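Local coordinates for purine-binding protein BAB2_0673 (Brucella melitensis biovar Abortus, PDB 3S99) that binds adenine and probably other purines such as guanine, and may serve an ABC-type uptake system for them, at residues Gly135-Gly140 with Ala306-Gly311; Ala143-Lys148 with Asp295-Leu300. One frame throughout, in Å; residues are numbered along the deposited sequence.

Contact 1: residues Gly135-Gly140 with Ala306-Gly311; sequences GRYVQG and ARIKSG
Two antiparallel helices of the same lobe, 132-146 and 295-310, meet here through Y137 and V138 on one side and I308 on the other. I308 is the common partner on its side: both close approaches are to its CD1. Its CG1 lies beside the backbone N (chi1 -64°) and chi2 is extended, which sends CD1 out across the gap between the helices. CD1 of I308 lies 4.1 Å from CG2 of V138 and, oblique to the tyrosine ring, 4.4 Å from CD1 of Y137. A long, branched aliphatic chain suits this spacing, because its end methyl can span the gap and meet both side chains. Beyond I308 the helix closes. G311 takes a positive phi of 100° in a Schellman motif, a backbone turn that glycine enters easily, and its N reaches O of I308 at 3.1 Å. OG of S310 bonds back to O of R307 at 2.9 Å, coming from above the carbonyl plane, and also pairs with the backbone of E312. Y137 additionally packs on L313 and P315, which follow this turn. The two helices pack beside each other in the lobe built on the mixed sheet, as expected for a BMP-family binding protein.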
# COMPACT_ATOMS: atom_id res chain seq x y z
N GLY A 135 3.16 7.40 3.99
CA GLY A 135 4.43 6.71 4.20
C GLY A 135 5.40 6.99 3.08
O GLY A 135 6.60 7.10 3.31
N ARG A 136 4.91 7.11 1.86
CA ARG A 136 5.77 7.40 0.74
C ARG A 136 6.49 8.74 0.92
O ARG A 136 7.64 8.90 0.49
CB ARG A 136 4.96 7.46 -0.54
CG ARG A 136 4.35 6.13 -0.95
CD ARG A 136 5.38 5.22 -1.53
NE ARG A 136 4.76 3.97 -1.97
CZ ARG A 136 5.41 2.89 -2.37
NH1 ARG A 136 6.73 2.85 -2.38
NH2 ARG A 136 4.72 1.83 -2.75
N TYR A 137 5.82 9.70 1.53
CA TYR A 137 6.40 11.02 1.68
C TYR A 137 7.60 10.96 2.58
O TYR A 137 8.67 11.46 2.23
CB TYR A 137 5.36 12.01 2.21
CG TYR A 137 5.84 13.43 2.21
CD1 TYR A 137 6.45 13.97 3.35
CD2 TYR A 137 5.68 14.26 1.10
CE1 TYR A 137 6.87 15.26 3.38
CE2 TYR A 137 6.07 15.56 1.13
CZ TYR A 137 6.68 16.05 2.26
OH TYR A 137 7.10 17.33 2.29
N VAL A 138 7.45 10.29 3.72
CA VAL A 138 8.54 10.04 4.62
C VAL A 138 9.70 9.32 3.93
O VAL A 138 10.85 9.70 4.10
CB VAL A 138 8.10 9.17 5.82
CG1 VAL A 138 9.22 9.09 6.80
CG2 VAL A 138 6.84 9.73 6.47
N GLN A 139 9.40 8.29 3.13
CA GLN A 139 10.47 7.60 2.43
C GLN A 139 11.18 8.51 1.45
O GLN A 139 12.38 8.35 1.21
CB GLN A 139 9.92 6.31 1.74
CG GLN A 139 9.38 5.33 2.76
CD GLN A 139 8.94 3.96 2.27
OE1 GLN A 139 8.91 3.03 3.08
NE2 GLN A 139 8.55 3.83 0.99
N GLY A 140 10.46 9.44 0.83
CA GLY A 140 11.06 10.34 -0.13
C GLY A 140 12.04 11.27 0.57
O GLY A 140 13.15 11.51 0.09
N ALA A 306 5.49 12.35 12.40
CA ALA A 306 4.75 12.96 13.49
C ALA A 306 3.88 14.09 12.98
O ALA A 306 2.76 14.26 13.46
CB ALA A 306 5.68 13.47 14.59
N ARG A 307 4.38 14.85 12.02
CA ARG A 307 3.62 15.98 11.49
C ARG A 307 2.44 15.53 10.63
O ARG A 307 1.40 16.21 10.61
CB ARG A 307 4.51 16.92 10.68
CG ARG A 307 5.32 17.88 11.51
CD ARG A 307 6.41 18.54 10.67
NE ARG A 307 5.87 19.22 9.49
CZ ARG A 307 6.50 19.35 8.31
NH1 ARG A 307 7.72 18.85 8.11
NH2 ARG A 307 5.89 19.99 7.32
N ILE A 308 2.62 14.42 9.91
CA ILE A 308 1.53 13.81 9.13
C ILE A 308 0.48 13.22 10.10
O ILE A 308 -0.73 13.42 9.94
CB ILE A 308 2.03 12.73 8.18
CG1 ILE A 308 2.97 13.36 7.13
CG2 ILE A 308 0.86 12.00 7.51
CD1 ILE A 308 3.78 12.41 6.43
N LYS A 309 0.97 12.52 11.12
CA LYS A 309 0.11 11.85 12.07
C LYS A 309 -0.75 12.84 12.87
O LYS A 309 -1.88 12.52 13.21
CB LYS A 309 0.95 10.92 12.96
CG LYS A 309 0.15 10.04 13.89
CD LYS A 309 1.06 9.10 14.74
CE LYS A 309 0.25 8.25 15.72
NZ LYS A 309 1.03 7.83 16.95
N SER A 310 -0.24 14.04 13.13
CA SER A 310 -1.00 15.06 13.84
C SER A 310 -2.03 15.79 12.95
O SER A 310 -2.90 16.45 13.47
CB SER A 310 -0.06 16.14 14.39
OG SER A 310 0.55 16.82 13.30
N GLY A 311 -1.85 15.75 11.63
CA GLY A 311 -2.68 16.54 10.69
C GLY A 311 -2.05 17.83 10.17
O GLY A 311 -2.65 18.55 9.35

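Contact 2: residues Ala143-Lys148 with Asp295-Leu300; sequences AAKMSK and DDVKKL
K145 meets V297 and L300 with two different parts of its aliphatic chain. Near the backbone, CB of K145 rests against both methyls of V297, with CG2 at 3.9 Å and CG1 only slightly farther off. Farther along, CE of K145 touches CD2 of L300 at 3.7 Å, the two side chains crossing at about a right angle. The lysine gets there through a bend at chi2 (-66°), which folds the chain over toward the leucine. M146 adds a looser touch, its SD 4.4 Å from CG2 of V297. Valine, with its two methyls close to the backbone, fits the place where the two segments come nearest: the CA atoms of K145 and V297 are 6.9 Å apart. Lysine suits the exposed margin, since its methylenes can pack while the ammonium stays at the surface. D296 is of opposite charge, but its OD1 lies 5.9 Å from NZ of K145, so any attraction is long-range and probably modest.

Behind this first shell, the end of helix 132-146 is held by polar bonds. N of S147 bonds to O of A143 at 2.8 Å, and OG of S147 is gripped by the carboxylate of D210 and the backbone N of I151, fixing the point where the chain leaves the helix. On the other helix, N of L300 bonds to O of D296, and O of L300 receives OG1 of T304.

Around the pair, M146 packs on M293 and P294 just ahead of helix 295-310 and on I211 of strand 211-214. A143 lies against F170 of helix 161-175 and F233 of strand 231-236, and A144 against A174, so the helix end is lodged between its helical neighbours and the sheet.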
# COMPACT_ATOMS: atom_id res chain seq x y z
N ALA A 143 15.03 9.19 1.30
CA ALA A 143 15.74 8.90 0.08
C ALA A 143 16.60 10.08 -0.36
O ALA A 143 17.75 9.89 -0.76
CB ALA A 143 14.78 8.50 -1.03
N ALA A 144 16.06 11.28 -0.28
CA ALA A 144 16.80 12.49 -0.66
C ALA A 144 17.97 12.81 0.28
O ALA A 144 18.99 13.33 -0.17
CB ALA A 144 15.88 13.66 -0.78
N LYS A 145 17.83 12.49 1.57
CA LYS A 145 18.97 12.58 2.48
C LYS A 145 20.00 11.50 2.25
O LYS A 145 21.17 11.80 2.41
CB LYS A 145 18.57 12.55 3.96
CG LYS A 145 17.73 13.73 4.39
CD LYS A 145 18.51 15.02 4.33
CE LYS A 145 17.80 16.18 5.03
NZ LYS A 145 18.48 17.50 4.74
N MET A 146 19.60 10.28 1.85
CA MET A 146 20.54 9.18 1.74
C MET A 146 21.24 9.06 0.37
O MET A 146 22.43 8.71 0.29
CB MET A 146 19.85 7.86 2.06
CG MET A 146 19.30 7.74 3.52
SD MET A 146 20.55 7.85 4.81
CE MET A 146 21.56 6.42 4.37
N SER A 147 20.51 9.31 -0.71
CA SER A 147 21.04 9.05 -2.04
C SER A 147 22.08 10.13 -2.38
O SER A 147 21.75 11.29 -2.46
CB SER A 147 19.91 9.08 -3.07
OG SER A 147 20.42 9.04 -4.38
N LYS A 148 23.32 9.72 -2.60
CA LYS A 148 24.37 10.65 -3.00
C LYS A 148 24.18 11.12 -4.45
O LYS A 148 24.47 12.26 -4.78
CB LYS A 148 25.73 10.00 -2.80
CG LYS A 148 26.02 9.62 -1.33
CD LYS A 148 27.06 8.48 -1.22
CE LYS A 148 27.78 8.52 0.15
NZ LYS A 148 29.00 7.65 0.16
N ASP A 295 21.70 9.29 12.56
CA ASP A 295 20.74 9.72 13.57
C ASP A 295 19.91 10.96 13.19
O ASP A 295 18.75 11.08 13.62
CB ASP A 295 21.44 9.99 14.91
CG ASP A 295 21.82 8.71 15.64
OD1 ASP A 295 21.49 7.60 15.16
OD2 ASP A 295 22.45 8.82 16.71
N ASP A 296 20.48 11.87 12.41
CA ASP A 296 19.74 13.08 12.05
C ASP A 296 18.69 12.77 11.01
O ASP A 296 17.68 13.45 10.96
CB ASP A 296 20.65 14.23 11.57
CG ASP A 296 21.30 13.94 10.24
OD1 ASP A 296 20.77 14.38 9.18
OD2 ASP A 296 22.34 13.25 10.24
N VAL A 297 18.94 11.76 10.18
CA VAL A 297 17.96 11.33 9.18
C VAL A 297 16.79 10.61 9.86
O VAL A 297 15.63 10.85 9.51
CB VAL A 297 18.58 10.49 8.08
CG1 VAL A 297 17.52 10.13 7.02
CG2 VAL A 297 19.72 11.25 7.43
N LYS A 298 17.09 9.78 10.86
CA LYS A 298 16.06 9.17 11.71
C LYS A 298 15.23 10.24 12.46
O LYS A 298 14.01 10.17 12.51
CB LYS A 298 16.72 8.18 12.69
CG LYS A 298 15.85 7.67 13.81
CD LYS A 298 16.54 6.56 14.61
CE LYS A 298 16.09 6.57 16.07
NZ LYS A 298 16.17 5.23 16.73
N LYS A 299 15.88 11.25 13.02
CA LYS A 299 15.17 12.32 13.71
C LYS A 299 14.20 13.04 12.76
O LYS A 299 13.08 13.34 13.13
CB LYS A 299 16.16 13.31 14.33
CG LYS A 299 15.49 14.50 14.99
CD LYS A 299 16.45 15.37 15.79
CE LYS A 299 15.91 16.80 15.84
NZ LYS A 299 16.65 17.67 16.74
N LEU A 300 14.64 13.28 11.53
CA LEU A 300 13.81 13.96 10.55
C LEU A 300 12.67 13.08 10.07
O LEU A 300 11.55 13.55 9.90
CB LEU A 300 14.67 14.47 9.38
CG LEU A 300 13.89 15.12 8.23
CD1 LEU A 300 13.08 16.32 8.78
CD2 LEU A 300 14.84 15.53 7.11

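Contacts 1 and 2 belong to one antiparallel helix pair, 132-146 with 295-310: the early part of the first helix meets the end of the second in contact 1, and the pairing is reversed in contact 2, which is nested inside the loop that contact 1 closes. Their centres are about 14 Å apart, and contact 2 is the more peripheral, its centre about 22 Å from the chain's centre, against about 14 Å for contact 1. Both lie away from the adenine site. R136, on segment 135-140 but no part of contact 1 itself, touches the adenine-pocket residue H215. Separately, the I308 side chain is about 6 Å from a bound magnesium ion. Q139 and A143 both lean on F170 and F233.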